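Local coordinates for protein glucoamylase (Thermoanaerobacterium thermosaccharolyticum, PDB 1LF6) that hydrolyses terminal alpha-1,4-linked glucose units one after another from the non-reducing ends of starch-like chains, releasing beta-D-glucose, at residues I159-Y169 / M180-T188. Numbering follows the deposited sequence.
Sequences IKNQGSYNEGY and MAKRDNVYT
Glu-167 and Lys-182 exchange backbone hydrogen bonds, as do Tyr-169 and Met-180, in an antiparallel beta hairpin (166-173 with 176-183) of the beta-sandwich N-terminal domain; the loop 159-165 leads into its first strand and packs against the next turn, Arg-183 to Val-186. Met-180 CB sits over one face of the Tyr-169 ring, a CH-pi contact 3.6 Å from the centroid, while Lys-182 CG meets the ring edge. The phenol OH is hydrogen-bonded to Asp-254 OD2. Ile-159 packs across strands 176-183 and 186-192: CD1 lies 3.7 Å from Ala-181 CB, and CG2, anti to the backbone N, presses to 3.4 Å from Val-186 CB. The Arg-183 side chain lies against the loop, its guanidinium edge turned to Ile-159 O through a weak, 3.4 Å bond from NH2. The Gln-162 amide lies over one guanidinium face, CD above its centre, though OE1 fits too tightly in the model to be trusted in detail; Asp-184 OD2 lies over the opposite face, offset toward the rim, a long ion pair through charge alone. An alanine in place of Gln-162 takes the amide from over the guanidinium and would probably leave Ser-164 O without its NE2 donor. Farther out, Lys-160 NZ donates a 2.7 Å hydrogen bond to Asn-185 OD1, in its carbonyl plane. Asn-166 ND2 donates to Gln-162 O, and its OD1 receives Ile-159 N on a lone pair at 2.9 Å.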
# COMPACT_ATOMS: atom_id res chain seq x y z
N ILE A 159 11.16 -15.74 -4.81
CA ILE A 159 12.22 -15.17 -3.99
C ILE A 159 12.90 -13.96 -4.59
O ILE A 159 13.25 -13.93 -5.78
CB ILE A 159 13.25 -16.25 -3.63
CG1 ILE A 159 12.53 -17.44 -3.00
CG2 ILE A 159 14.29 -15.70 -2.66
CD1 ILE A 159 13.39 -18.67 -2.83
N LYS A 160 13.08 -12.94 -3.75
CA LYS A 160 13.69 -11.69 -4.14
C LYS A 160 13.03 -11.02 -5.35
O LYS A 160 13.69 -10.67 -6.32
CB LYS A 160 15.19 -11.87 -4.39
CG LYS A 160 16.01 -11.90 -3.12
CD LYS A 160 17.47 -11.55 -3.40
CE LYS A 160 18.21 -11.21 -2.12
NZ LYS A 160 19.58 -10.70 -2.41
N ASN A 161 11.72 -10.87 -5.27
CA ASN A 161 10.92 -10.21 -6.30
C ASN A 161 10.92 -10.79 -7.71
O ASN A 161 10.76 -10.04 -8.68
CB ASN A 161 11.30 -8.73 -6.38
CG ASN A 161 11.13 -8.03 -5.05
OD1 ASN A 161 12.11 -7.60 -4.43
ND2 ASN A 161 9.90 -7.91 -4.59
N GLN A 162 11.09 -12.10 -7.85
CA GLN A 162 11.06 -12.69 -9.19
C GLN A 162 10.62 -14.15 -9.13
O GLN A 162 11.08 -14.92 -8.29
CB GLN A 162 12.43 -12.57 -9.88
CG GLN A 162 13.49 -13.55 -9.44
CD GLN A 162 14.71 -13.51 -10.34
OE1 GLN A 162 15.38 -12.48 -10.45
NE2 GLN A 162 15.00 -14.63 -11.00
N GLY A 163 9.72 -14.51 -10.03
CA GLY A 163 9.20 -15.86 -10.06
C GLY A 163 10.07 -16.85 -10.81
O GLY A 163 9.96 -18.06 -10.61
N SER A 164 10.93 -16.34 -11.68
CA SER A 164 11.81 -17.19 -12.48
C SER A 164 13.05 -17.60 -11.70
O SER A 164 13.43 -16.95 -10.72
CB SER A 164 12.24 -16.47 -13.75
OG SER A 164 13.13 -15.41 -13.45
N TYR A 165 13.67 -18.68 -12.16
CA TYR A 165 14.89 -19.21 -11.55
C TYR A 165 14.84 -19.39 -10.03
O TYR A 165 15.77 -19.01 -9.32
CB TYR A 165 16.09 -18.34 -11.93
CG TYR A 165 17.38 -19.12 -12.02
CD1 TYR A 165 17.60 -20.02 -13.06
CD2 TYR A 165 18.39 -18.95 -11.07
CE1 TYR A 165 18.80 -20.74 -13.15
CE2 TYR A 165 19.59 -19.67 -11.15
CZ TYR A 165 19.78 -20.56 -12.19
OH TYR A 165 20.96 -21.26 -12.27
N ASN A 166 13.75 -19.96 -9.54
CA ASN A 166 13.61 -20.24 -8.12
C ASN A 166 14.04 -21.69 -7.92
O ASN A 166 13.49 -22.59 -8.55
CB ASN A 166 12.15 -20.06 -7.67
CG ASN A 166 11.83 -18.63 -7.27
OD1 ASN A 166 11.98 -18.26 -6.10
ND2 ASN A 166 11.41 -17.82 -8.23
N GLU A 167 15.02 -21.91 -7.06
CA GLU A 167 15.51 -23.26 -6.81
C GLU A 167 14.71 -23.93 -5.70
O GLU A 167 14.67 -23.44 -4.57
CB GLU A 167 16.99 -23.23 -6.42
CG GLU A 167 17.65 -24.61 -6.40
CD GLU A 167 19.10 -24.55 -5.96
OE1 GLU A 167 19.83 -23.64 -6.42
OE2 GLU A 167 19.53 -25.42 -5.17
N GLY A 168 14.07 -25.05 -6.03
CA GLY A 168 13.28 -25.77 -5.05
C GLY A 168 13.82 -27.16 -4.79
O GLY A 168 14.34 -27.81 -5.69
N TYR A 169 13.70 -27.61 -3.54
CA TYR A 169 14.16 -28.93 -3.14
C TYR A 169 13.52 -29.34 -1.81
O TYR A 169 12.80 -28.56 -1.19
CB TYR A 169 15.69 -28.95 -3.04
CG TYR A 169 16.27 -27.86 -2.16
CD1 TYR A 169 16.68 -28.13 -0.86
CD2 TYR A 169 16.42 -26.56 -2.64
CE1 TYR A 169 17.23 -27.14 -0.05
CE2 TYR A 169 16.97 -25.56 -1.85
CZ TYR A 169 17.38 -25.86 -0.56
OH TYR A 169 17.94 -24.87 0.21
N MET A 180 11.85 -26.74 0.60
CA MET A 180 12.74 -25.58 0.61
C MET A 180 12.77 -24.84 -0.73
O MET A 180 12.53 -25.42 -1.78
CB MET A 180 14.16 -26.02 0.96
CG MET A 180 14.25 -26.95 2.16
SD MET A 180 13.67 -26.18 3.68
CE MET A 180 14.99 -24.99 3.94
N ALA A 181 13.09 -23.55 -0.66
CA ALA A 181 13.20 -22.71 -1.84
C ALA A 181 14.29 -21.69 -1.57
O ALA A 181 14.44 -21.22 -0.44
CB ALA A 181 11.88 -22.01 -2.13
N LYS A 182 15.06 -21.34 -2.59
CA LYS A 182 16.13 -20.38 -2.40
C LYS A 182 16.49 -19.61 -3.66
O LYS A 182 16.18 -20.02 -4.78
CB LYS A 182 17.37 -21.07 -1.84
CG LYS A 182 17.98 -22.13 -2.75
CD LYS A 182 19.22 -21.62 -3.48
CE LYS A 182 20.38 -21.43 -2.52
NZ LYS A 182 21.61 -20.95 -3.22
N ARG A 183 17.14 -18.47 -3.45
CA ARG A 183 17.61 -17.61 -4.51
C ARG A 183 18.52 -16.62 -3.80
O ARG A 183 18.07 -15.86 -2.94
CB ARG A 183 16.46 -16.86 -5.19
CG ARG A 183 16.89 -16.22 -6.50
CD ARG A 183 16.13 -14.95 -6.82
NE ARG A 183 16.94 -14.11 -7.70
CZ ARG A 183 16.69 -12.83 -7.96
NH1 ARG A 183 17.49 -12.16 -8.78
NH2 ARG A 183 15.65 -12.22 -7.41
N ASP A 184 19.79 -16.64 -4.15
CA ASP A 184 20.77 -15.77 -3.52
C ASP A 184 20.83 -16.10 -2.03
O ASP A 184 20.91 -17.26 -1.64
CB ASP A 184 20.42 -14.29 -3.72
CG ASP A 184 20.66 -13.83 -5.14
OD1 ASP A 184 21.71 -14.19 -5.71
OD2 ASP A 184 19.81 -13.09 -5.70
N ASN A 185 20.78 -15.07 -1.19
CA ASN A 185 20.86 -15.26 0.26
C ASN A 185 19.51 -15.45 0.94
O ASN A 185 19.43 -15.41 2.17
CB ASN A 185 21.57 -14.06 0.88
CG ASN A 185 20.88 -12.75 0.56
OD1 ASN A 185 20.73 -12.38 -0.61
ND2 ASN A 185 20.44 -12.04 1.60
N VAL A 186 18.45 -15.68 0.17
CA VAL A 186 17.13 -15.85 0.78
C VAL A 186 16.59 -17.27 0.66
O VAL A 186 16.42 -17.80 -0.44
CB VAL A 186 16.10 -14.88 0.16
CG1 VAL A 186 14.74 -15.07 0.82
CG2 VAL A 186 16.58 -13.45 0.33
N TYR A 187 16.29 -17.88 1.81
CA TYR A 187 15.76 -19.24 1.85
C TYR A 187 14.41 -19.29 2.54
O TYR A 187 14.16 -18.55 3.49
CB TYR A 187 16.72 -20.17 2.61
CG TYR A 187 18.08 -20.38 1.98
CD1 TYR A 187 18.41 -21.59 1.37
CD2 TYR A 187 19.04 -19.37 2.02
CE1 TYR A 187 19.67 -21.80 0.82
CE2 TYR A 187 20.31 -19.57 1.46
CZ TYR A 187 20.61 -20.78 0.87
OH TYR A 187 21.86 -20.97 0.32
N THR A 188 13.54 -20.18 2.07
CA THR A 188 12.23 -20.37 2.67
C THR A 188 12.05 -21.85 2.98
O THR A 188 12.55 -22.72 2.25
CB THR A 188 11.08 -19.92 1.74
OG1 THR A 188 10.96 -20.83 0.64
CG2 THR A 188 11.35 -18.51 1.22